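Local coordinates for hypothetical protein (PDB 2OP5) that is of unknown function but forms a dimer of ferredoxin-like subunits, with a fold consistent with the dimeric alpha-beta barrel superfamily, at residues A[7-11]-A[67-73]; A[39-43]-A[82-87]; A[12-18]-A[100-106]. All coordinates share one frame; numbering follows the deposited sequence. Where two conformers were deposited one is given.

Interaction 1 of 3, residues A[7-11]-A[67-73]; sequences ETAFL and VFEYDSK
F10 swings its ring out with CG anti to the backbone N (chi1 -164°), against K73, whose CG is likewise anti to its own N (-169°) and leads the aliphatic chain across the aromatic face. This is where the N-terminal strand of a ferredoxin-like antiparallel sheet joins strand 63-70, through a classic beta bulge: A9 and F10 both face Y70. The carbonyl O of Y70 takes two N-H groups, A9 N at 3.0 Å in the carbonyl plane and F10 N at 3.2 Å with the donor tilted from that plane. Y70 N returns a 2.8 Å bond to F10 O. The Y70 ring brings CD1 to the edge of the F10 ring, while Y76 meets both rings from the following helix. T8 crosses E69 at about a right angle, while L11 lies alongside that glutamate, pointing the same way. T8 OG1 donates to E69 OE1 at 2.7 Å, using the anti lone pair of that oxygen, which also forms a salt bridge with R50 of the second subunit. S72 caps the helix by accepting from G75 N. K73 CG sits 3.7 Å from the F10 ring centroid, a CH-pi contact offset toward the rim.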
# COMPACT_ATOMS: atom_id res chain seq x y z
N GLU A 7 -1.11 -7.89 -13.73
CA GLU A 7 -2.25 -7.15 -13.17
C GLU A 7 -2.54 -7.64 -11.72
O GLU A 7 -2.69 -8.84 -11.46
CB GLU A 7 -3.49 -7.36 -14.06
CG GLU A 7 -4.67 -6.43 -13.76
CD GLU A 7 -5.99 -6.84 -14.43
OE1 GLU A 7 -6.23 -8.05 -14.63
OE2 GLU A 7 -6.81 -5.94 -14.73
N THR A 8 -2.59 -6.70 -10.78
CA THR A 8 -2.90 -7.03 -9.39
C THR A 8 -4.41 -7.08 -9.23
O THR A 8 -5.10 -6.15 -9.59
CB THR A 8 -2.32 -5.97 -8.40
OG1 THR A 8 -0.90 -5.93 -8.52
CG2 THR A 8 -2.65 -6.31 -6.96
N ALA A 9 -4.90 -8.19 -8.70
CA ALA A 9 -6.33 -8.37 -8.44
C ALA A 9 -6.65 -8.22 -6.97
O ALA A 9 -7.71 -7.71 -6.61
CB ALA A 9 -6.78 -9.72 -8.91
N PHE A 10 -5.75 -8.71 -6.12
CA PHE A 10 -5.92 -8.69 -4.68
C PHE A 10 -4.69 -8.07 -4.03
O PHE A 10 -3.58 -8.28 -4.50
CB PHE A 10 -6.10 -10.10 -4.18
CG PHE A 10 -6.66 -10.19 -2.80
CD1 PHE A 10 -8.02 -9.96 -2.58
CD2 PHE A 10 -5.87 -10.57 -1.72
CE1 PHE A 10 -8.55 -10.09 -1.32
CE2 PHE A 10 -6.42 -10.69 -0.44
CZ PHE A 10 -7.75 -10.46 -0.25
N LEU A 11 -4.91 -7.35 -2.93
CA LEU A 11 -3.86 -6.60 -2.27
C LEU A 11 -4.03 -6.47 -0.75
O LEU A 11 -5.15 -6.42 -0.23
CB LEU A 11 -3.85 -5.21 -2.93
CG LEU A 11 -3.00 -3.98 -2.60
CD1 LEU A 11 -2.95 -3.05 -3.78
CD2 LEU A 11 -3.49 -3.24 -1.38
N VAL A 67 3.14 -3.55 1.49
CA VAL A 67 2.09 -3.71 0.52
C VAL A 67 2.44 -4.99 -0.24
O VAL A 67 3.53 -5.10 -0.82
CB VAL A 67 1.99 -2.51 -0.46
CG1 VAL A 67 0.91 -2.78 -1.49
CG2 VAL A 67 1.73 -1.18 0.28
N PHE A 68 1.53 -5.97 -0.17
CA PHE A 68 1.68 -7.24 -0.87
C PHE A 68 0.62 -7.21 -1.95
O PHE A 68 -0.57 -6.98 -1.65
CB PHE A 68 1.33 -8.46 0.00
CG PHE A 68 2.22 -8.67 1.21
CD1 PHE A 68 2.04 -7.91 2.36
CD2 PHE A 68 3.16 -9.67 1.21
CE1 PHE A 68 2.84 -8.14 3.49
CE2 PHE A 68 3.97 -9.91 2.32
CZ PHE A 68 3.80 -9.14 3.47
N GLU A 69 1.03 -7.52 -3.18
CA GLU A 69 0.12 -7.54 -4.31
C GLU A 69 0.12 -8.92 -4.96
O GLU A 69 1.18 -9.50 -5.23
CB GLU A 69 0.54 -6.49 -5.32
CG GLU A 69 0.50 -5.09 -4.73
CD GLU A 69 0.78 -4.04 -5.75
OE1 GLU A 69 0.42 -4.23 -6.92
OE2 GLU A 69 1.33 -3.00 -5.37
N TYR A 70 -1.09 -9.42 -5.22
CA TYR A 70 -1.28 -10.73 -5.78
C TYR A 70 -2.10 -10.69 -7.04
O TYR A 70 -2.95 -9.83 -7.20
CB TYR A 70 -1.98 -11.65 -4.76
CG TYR A 70 -1.35 -11.67 -3.38
CD1 TYR A 70 -1.74 -10.76 -2.41
CD2 TYR A 70 -0.37 -12.61 -3.04
CE1 TYR A 70 -1.18 -10.77 -1.15
CE2 TYR A 70 0.20 -12.63 -1.74
CZ TYR A 70 -0.21 -11.70 -0.81
OH TYR A 70 0.31 -11.68 0.48
N ASP A 71 -1.85 -11.68 -7.91
CA ASP A 71 -2.59 -11.86 -9.15
C ASP A 71 -4.06 -12.25 -8.85
O ASP A 71 -4.92 -12.07 -9.71
CB ASP A 71 -1.91 -12.91 -10.06
CG ASP A 71 -1.83 -14.31 -9.43
OD1 ASP A 71 -2.44 -14.57 -8.38
OD2 ASP A 71 -1.17 -15.17 -10.01
N SER A 72 -4.31 -12.77 -7.64
CA SER A 72 -5.63 -13.23 -7.22
C SER A 72 -5.67 -13.49 -5.72
O SER A 72 -4.64 -13.65 -5.06
CB SER A 72 -5.94 -14.56 -7.91
OG SER A 72 -5.11 -15.63 -7.43
N LYS A 73 -6.89 -13.58 -5.19
CA LYS A 73 -7.10 -13.87 -3.78
C LYS A 73 -6.72 -15.33 -3.48
O LYS A 73 -6.37 -15.69 -2.34
CB LYS A 73 -8.56 -13.63 -3.39
CG LYS A 73 -8.77 -13.68 -1.88
CD LYS A 73 -10.17 -13.27 -1.50
CE LYS A 73 -10.45 -13.56 -0.03
NZ LYS A 73 -10.37 -15.02 0.22

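Interaction 2 of 3, residues A[39-43]-A[82-87]; sequences LYSRL and IIDKEF
R42 and E86 reach for each other between two helices, 37-46 and 73-86, that run roughly antiparallel; over these short segments their axes lie 150° apart and come no closer than 11.1 Å. The guanidinium and carboxylate planes are turned 26° from each other. A single carboxylate oxygen does the work: E86 OE1 takes R42 NH2 at 3.2 Å in a salt bridge, met on its syn side but out of the carboxylate plane, while the bond from R42 NH1 to the same oxygen is weak. The E86 chain gets there by bending at chi2 (68°), which folds the carboxylate back toward the arginine. A water then donates to E86 OE1 at 2.6 Å and to I82 O at 3.0 Å, tying the acid to its own helix.

Beside this polar pair the two helices of the ferredoxin-like layer meet through aliphatic branches. L39 points CD1 at E86 CG and I82 CG2, and CD2 at the F87 ring. L43 and I82 run alongside one another with their tips pointing opposite ways, L43 CD2 3.6 Å from I82 CG2, and the same L43 methyl lies 4.0 Å from I83 CG1. W35 and L48 carry this apolar layer on from L43. E86 CG in turn lies over the rim of the F87 ring. With E86 cut back to an alanine, R42 would probably lose its partner across the helices, the water its carboxylate acceptor, and L39 CD1 the methylene it packs on. The chemistry is thus of two kinds: the buried leucines of one helix are met by isoleucines from the other, and, where both side chains are partly exposed, a charged pair that shares its acceptor oxygen with a water ties helix to helix.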
# COMPACT_ATOMS: atom_id res chain seq x y z
N LEU A 39 12.23 -17.64 -0.64
CA LEU A 39 10.82 -17.59 -0.28
C LEU A 39 10.06 -16.81 -1.36
O LEU A 39 9.04 -17.26 -1.84
CB LEU A 39 10.64 -16.93 1.10
CG LEU A 39 9.18 -16.76 1.53
CD1 LEU A 39 8.54 -18.07 1.58
CD2 LEU A 39 9.02 -16.05 2.87
N TYR A 40 10.57 -15.64 -1.73
CA TYR A 40 9.95 -14.84 -2.80
C TYR A 40 9.79 -15.60 -4.11
O TYR A 40 8.80 -15.44 -4.79
CB TYR A 40 10.77 -13.58 -3.11
CG TYR A 40 10.58 -12.42 -2.18
CD1 TYR A 40 9.29 -11.99 -1.81
CD2 TYR A 40 11.66 -11.66 -1.77
CE1 TYR A 40 9.11 -10.93 -0.99
CE2 TYR A 40 11.48 -10.56 -0.97
CZ TYR A 40 10.20 -10.20 -0.58
OH TYR A 40 10.03 -9.11 0.25
N SER A 41 10.78 -16.42 -4.46
CA SER A 41 10.68 -17.20 -5.69
C SER A 41 9.45 -18.10 -5.67
O SER A 41 8.72 -18.14 -6.63
CB SER A 41 11.93 -18.05 -5.90
OG SER A 41 11.94 -18.61 -7.20
N ARG A 42 9.24 -18.78 -4.54
CA ARG A 42 8.10 -19.69 -4.39
C ARG A 42 6.76 -18.97 -4.22
O ARG A 42 5.75 -19.47 -4.71
CB ARG A 42 8.36 -20.69 -3.25
CG ARG A 42 9.42 -21.69 -3.68
CD ARG A 42 9.85 -22.70 -2.62
NE ARG A 42 10.74 -22.08 -1.63
CZ ARG A 42 10.40 -21.72 -0.40
NH1 ARG A 42 9.18 -21.93 0.08
NH2 ARG A 42 11.31 -21.17 0.37
N LEU A 43 6.76 -17.84 -3.53
CA LEU A 43 5.56 -17.05 -3.37
C LEU A 43 5.20 -16.41 -4.72
O LEU A 43 4.03 -16.35 -5.09
CB LEU A 43 5.74 -15.97 -2.30
CG LEU A 43 5.95 -16.33 -0.82
CD1 LEU A 43 6.23 -15.08 -0.02
CD2 LEU A 43 4.74 -17.04 -0.19
N ILE A 82 2.26 -21.18 2.17
CA ILE A 82 3.72 -21.26 1.98
C ILE A 82 4.47 -20.62 3.16
O ILE A 82 5.40 -21.21 3.71
CB ILE A 82 4.13 -20.64 0.62
CG1 ILE A 82 3.65 -21.59 -0.50
CG2 ILE A 82 5.63 -20.41 0.55
CD1 ILE A 82 3.87 -21.07 -1.92
N ILE A 83 4.04 -19.42 3.55
CA ILE A 83 4.60 -18.71 4.72
C ILE A 83 4.49 -19.54 6.03
O ILE A 83 5.41 -19.53 6.86
CB ILE A 83 3.93 -17.34 4.86
CG1 ILE A 83 4.44 -16.42 3.74
CG2 ILE A 83 4.21 -16.69 6.23
CD1 ILE A 83 3.56 -15.31 3.41
N ASP A 84 3.38 -20.27 6.19
CA ASP A 84 3.12 -21.10 7.37
C ASP A 84 4.10 -22.26 7.45
O ASP A 84 4.57 -22.62 8.53
CB ASP A 84 1.69 -21.66 7.32
CG ASP A 84 1.27 -22.35 8.62
OD1 ASP A 84 1.27 -21.66 9.66
OD2 ASP A 84 0.93 -23.56 8.59
N LYS A 85 4.37 -22.85 6.30
CA LYS A 85 5.31 -23.95 6.19
C LYS A 85 6.79 -23.48 6.19
O LYS A 85 7.71 -24.30 6.37
CB LYS A 85 5.01 -24.71 4.89
CG LYS A 85 3.65 -25.40 4.82
N GLU A 86 7.02 -22.18 5.98
CA GLU A 86 8.36 -21.60 5.92
C GLU A 86 8.96 -21.37 7.30
O GLU A 86 10.14 -21.59 7.48
CB GLU A 86 8.32 -20.25 5.19
CG GLU A 86 9.65 -19.57 4.92
CD GLU A 86 10.50 -20.32 3.89
OE1 GLU A 86 9.96 -21.24 3.24
OE2 GLU A 86 11.70 -20.00 3.75
N PHE A 87 8.14 -20.92 8.24
CA PHE A 87 8.60 -20.57 9.57
C PHE A 87 7.90 -21.39 10.63
O PHE A 87 6.84 -21.94 10.41
CB PHE A 87 8.38 -19.07 9.81
CG PHE A 87 8.95 -18.20 8.70
CD1 PHE A 87 10.29 -17.87 8.67
CD2 PHE A 87 8.12 -17.71 7.70
CE1 PHE A 87 10.81 -17.08 7.65
CE2 PHE A 87 8.61 -16.92 6.69
CZ PHE A 87 9.96 -16.60 6.66
O HOH W 1 7.82 -22.68 2.83

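Interaction 3 of 3, residues A[12-18]-A[100-106]; sequences NSLFMDF and FKIHNNR. With EDO (1,2-ethanediol), chain H.
H103 N gives its hydrogen to F15 O at 2.8 Å, an almost straight bond (174°), and F15 N answers to H103 O at 2.9 Å. In one of the two conformers of F15, CG sits between the backbone N and the carbonyl carbon (chi1 66°), and there H103 CB stands over the ring centre, 3.5 Å from the centroid, with the imidazole slid aside at 30° to the phenyl plane. On the same side of the sheet, F15 of the second subunit packs on F15, S13 and N105. This antiparallel pairing joins strand 10-17 to strand 102-114, at the edge of the ferredoxin-like sheet within this chain. S13 N still bonds N105 O, but the return bond to S13 O comes from N105 ND2 at 2.9 Å, and N105 N turns to N12 OD1 at 3.1 Å. N12 ND2 donates to N104 OD1 within its own amide plane, and N105 OD1 accepts from R63 of the second subunit. At the other end, selenomethionine M16 lies alongside F100, its SE 4.6 Å from the ring centroid in an oblique Met-aromatic contact, and F100 CB rests over the F18 ring. An ethanediol molecule accepts from R106 N at 3.0 Å through O1.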
# COMPACT_ATOMS: atom_id res chain seq x y z
N ASN A 12 -2.90 -6.45 -0.04
CA ASN A 12 -2.89 -6.17 1.41
C ASN A 12 -1.94 -5.01 1.63
O ASN A 12 -0.78 -5.07 1.23
CB ASN A 12 -2.45 -7.37 2.24
CG ASN A 12 -2.68 -7.18 3.74
OD1 ASN A 12 -3.30 -6.21 4.18
ND2 ASN A 12 -2.20 -8.13 4.53
N SER A 13 -2.45 -3.93 2.21
CA SER A 13 -1.66 -2.75 2.56
C SER A 13 -1.72 -2.73 4.05
O SER A 13 -2.69 -2.24 4.65
CB SER A 13 -2.27 -1.46 1.98
OG SER A 13 -1.51 -0.32 2.36
N LEU A 14 -0.71 -3.35 4.66
CA LEU A 14 -0.67 -3.49 6.09
C LEU A 14 0.35 -2.56 6.71
O LEU A 14 1.23 -2.04 6.01
CB LEU A 14 -0.40 -4.95 6.45
CG LEU A 14 0.99 -5.55 6.33
CD1 LEU A 14 1.93 -5.09 7.43
CD2 LEU A 14 0.87 -7.07 6.40
N PHE A 15 0.18 -2.30 8.01
CA PHE A 15 1.15 -1.48 8.73
C PHE A 15 1.35 -1.98 10.16
O PHE A 15 0.47 -2.63 10.73
CB PHE A 15 0.87 0.05 8.64
CG PHE A 15 -0.41 0.53 9.32
CD1 PHE A 15 -1.61 0.61 8.62
CD2 PHE A 15 -0.40 0.95 10.64
CE1 PHE A 15 -2.77 1.08 9.22
CE2 PHE A 15 -1.57 1.41 11.27
CZ PHE A 15 -2.75 1.47 10.55
N MSE A 16 2.56 -1.71 10.69
CA MSE A 16 2.96 -2.10 12.05
C MSE A 16 3.55 -0.91 12.78
O MSE A 16 4.39 -0.19 12.22
CB MSE A 16 4.02 -3.18 12.04
CG MSE A 16 3.51 -4.55 11.70
SE MSE A 16 4.95 -5.60 10.90
CE MSE A 16 5.09 -4.55 9.37
N ASP A 17 3.15 -0.73 14.03
CA ASP A 17 3.59 0.36 14.87
C ASP A 17 4.33 -0.21 16.07
O ASP A 17 3.79 -1.07 16.77
CB ASP A 17 2.39 1.15 15.38
CG ASP A 17 1.63 1.82 14.26
OD1 ASP A 17 2.23 2.02 13.19
OD2 ASP A 17 0.42 2.14 14.44
N PHE A 18 5.54 0.30 16.29
CA PHE A 18 6.40 -0.14 17.39
C PHE A 18 6.41 0.86 18.52
O PHE A 18 6.07 2.04 18.33
CB PHE A 18 7.82 -0.41 16.85
CG PHE A 18 7.86 -1.50 15.82
CD1 PHE A 18 7.62 -1.22 14.48
CD2 PHE A 18 8.08 -2.82 16.19
CE1 PHE A 18 7.64 -2.24 13.52
CE2 PHE A 18 8.09 -3.84 15.23
CZ PHE A 18 7.87 -3.54 13.90
N PHE A 100 3.91 -4.94 18.71
CA PHE A 100 3.29 -4.16 17.67
C PHE A 100 2.04 -4.91 17.29
O PHE A 100 1.95 -6.11 17.55
CB PHE A 100 4.20 -4.14 16.43
CG PHE A 100 4.51 -5.53 15.87
CD1 PHE A 100 3.64 -6.15 14.97
CD2 PHE A 100 5.65 -6.21 16.25
CE1 PHE A 100 3.92 -7.43 14.47
CE2 PHE A 100 5.92 -7.47 15.76
CZ PHE A 100 5.05 -8.08 14.86
N LYS A 101 1.06 -4.23 16.70
CA LYS A 101 -0.14 -4.88 16.17
C LYS A 101 -0.16 -4.63 14.68
O LYS A 101 0.06 -3.49 14.24
CB LYS A 101 -1.42 -4.31 16.79
CG LYS A 101 -2.71 -4.86 16.16
CD LYS A 101 -3.97 -4.27 16.78
CE LYS A 101 -4.18 -4.75 18.21
NZ LYS A 101 -5.53 -4.40 18.68
N ILE A 102 -0.41 -5.68 13.90
CA ILE A 102 -0.49 -5.54 12.48
C ILE A 102 -1.88 -5.03 12.14
O ILE A 102 -2.88 -5.60 12.58
CB ILE A 102 -0.23 -6.86 11.74
CG1 ILE A 102 1.19 -7.36 12.02
CG2 ILE A 102 -0.35 -6.67 10.23
CD1 ILE A 102 1.64 -8.56 11.17
N HIS A 103 -1.91 -3.92 11.40
CA HIS A 103 -3.15 -3.40 10.84
C HIS A 103 -3.22 -3.81 9.40
O HIS A 103 -2.46 -3.29 8.59
CB HIS A 103 -3.20 -1.89 10.95
CG HIS A 103 -3.43 -1.42 12.35
ND1 HIS A 103 -2.44 -0.85 13.12
CD2 HIS A 103 -4.53 -1.50 13.13
CE1 HIS A 103 -2.95 -0.54 14.31
NE2 HIS A 103 -4.21 -0.94 14.34
N ASN A 104 -4.08 -4.77 9.10
CA ASN A 104 -4.27 -5.27 7.74
C ASN A 104 -5.41 -4.54 7.07
O ASN A 104 -6.38 -4.12 7.73
CB ASN A 104 -4.63 -6.76 7.74
CG ASN A 104 -3.57 -7.61 8.38
OD1 ASN A 104 -2.51 -7.87 7.78
ND2 ASN A 104 -3.85 -8.06 9.61
N ASN A 105 -5.27 -4.43 5.75
CA ASN A 105 -6.25 -3.80 4.87
C ASN A 105 -6.23 -4.58 3.56
O ASN A 105 -5.53 -4.19 2.63
CB ASN A 105 -5.89 -2.34 4.61
CG ASN A 105 -5.90 -1.51 5.89
OD1 ASN A 105 -6.96 -1.16 6.39
ND2 ASN A 105 -4.72 -1.21 6.41
N ARG A 106 -7.02 -5.67 3.50
CA ARG A 106 -7.07 -6.54 2.32
C ARG A 106 -8.31 -6.32 1.50
O ARG A 106 -9.40 -6.13 2.06
CB ARG A 106 -7.12 -8.01 2.72
CG ARG A 106 -6.06 -8.48 3.65
CD ARG A 106 -6.25 -9.96 3.95
NE ARG A 106 -5.73 -10.27 5.27
CZ ARG A 106 -6.44 -10.37 6.39
NH1 ARG A 106 -7.76 -10.19 6.41
NH2 ARG A 106 -5.82 -10.66 7.52
C1 EDO H . -8.32 -6.82 6.40
O1 EDO H . -9.05 -5.80 5.69
C2 EDO H . -9.09 -7.26 7.65
O2 EDO H . -8.29 -7.04 8.82

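In the fold
From the N terminus, the chain enters strand 10-17, which serves two contacts in succession: residues 7-11 meet 67-73 in interaction 1, and 12-18 meet 100-106 in interaction 3. Between them these place the strand centrally, with 63-70 on one flank and 102-114 on the other; they touch where F68 N lies 2.8 Å from N12 O, a probable hydrogen bond. Interaction 1 closes a loop of 55 residues containing helix 37-46; interaction 2 then joins that helix to helix 73-86, just after strand 63-70, so its segments alternate with those of interaction 1. Interaction 3 closes the longest loop and encloses interaction 2, but crosses interaction 1. Interactions 1 and 3 also touch the second subunit.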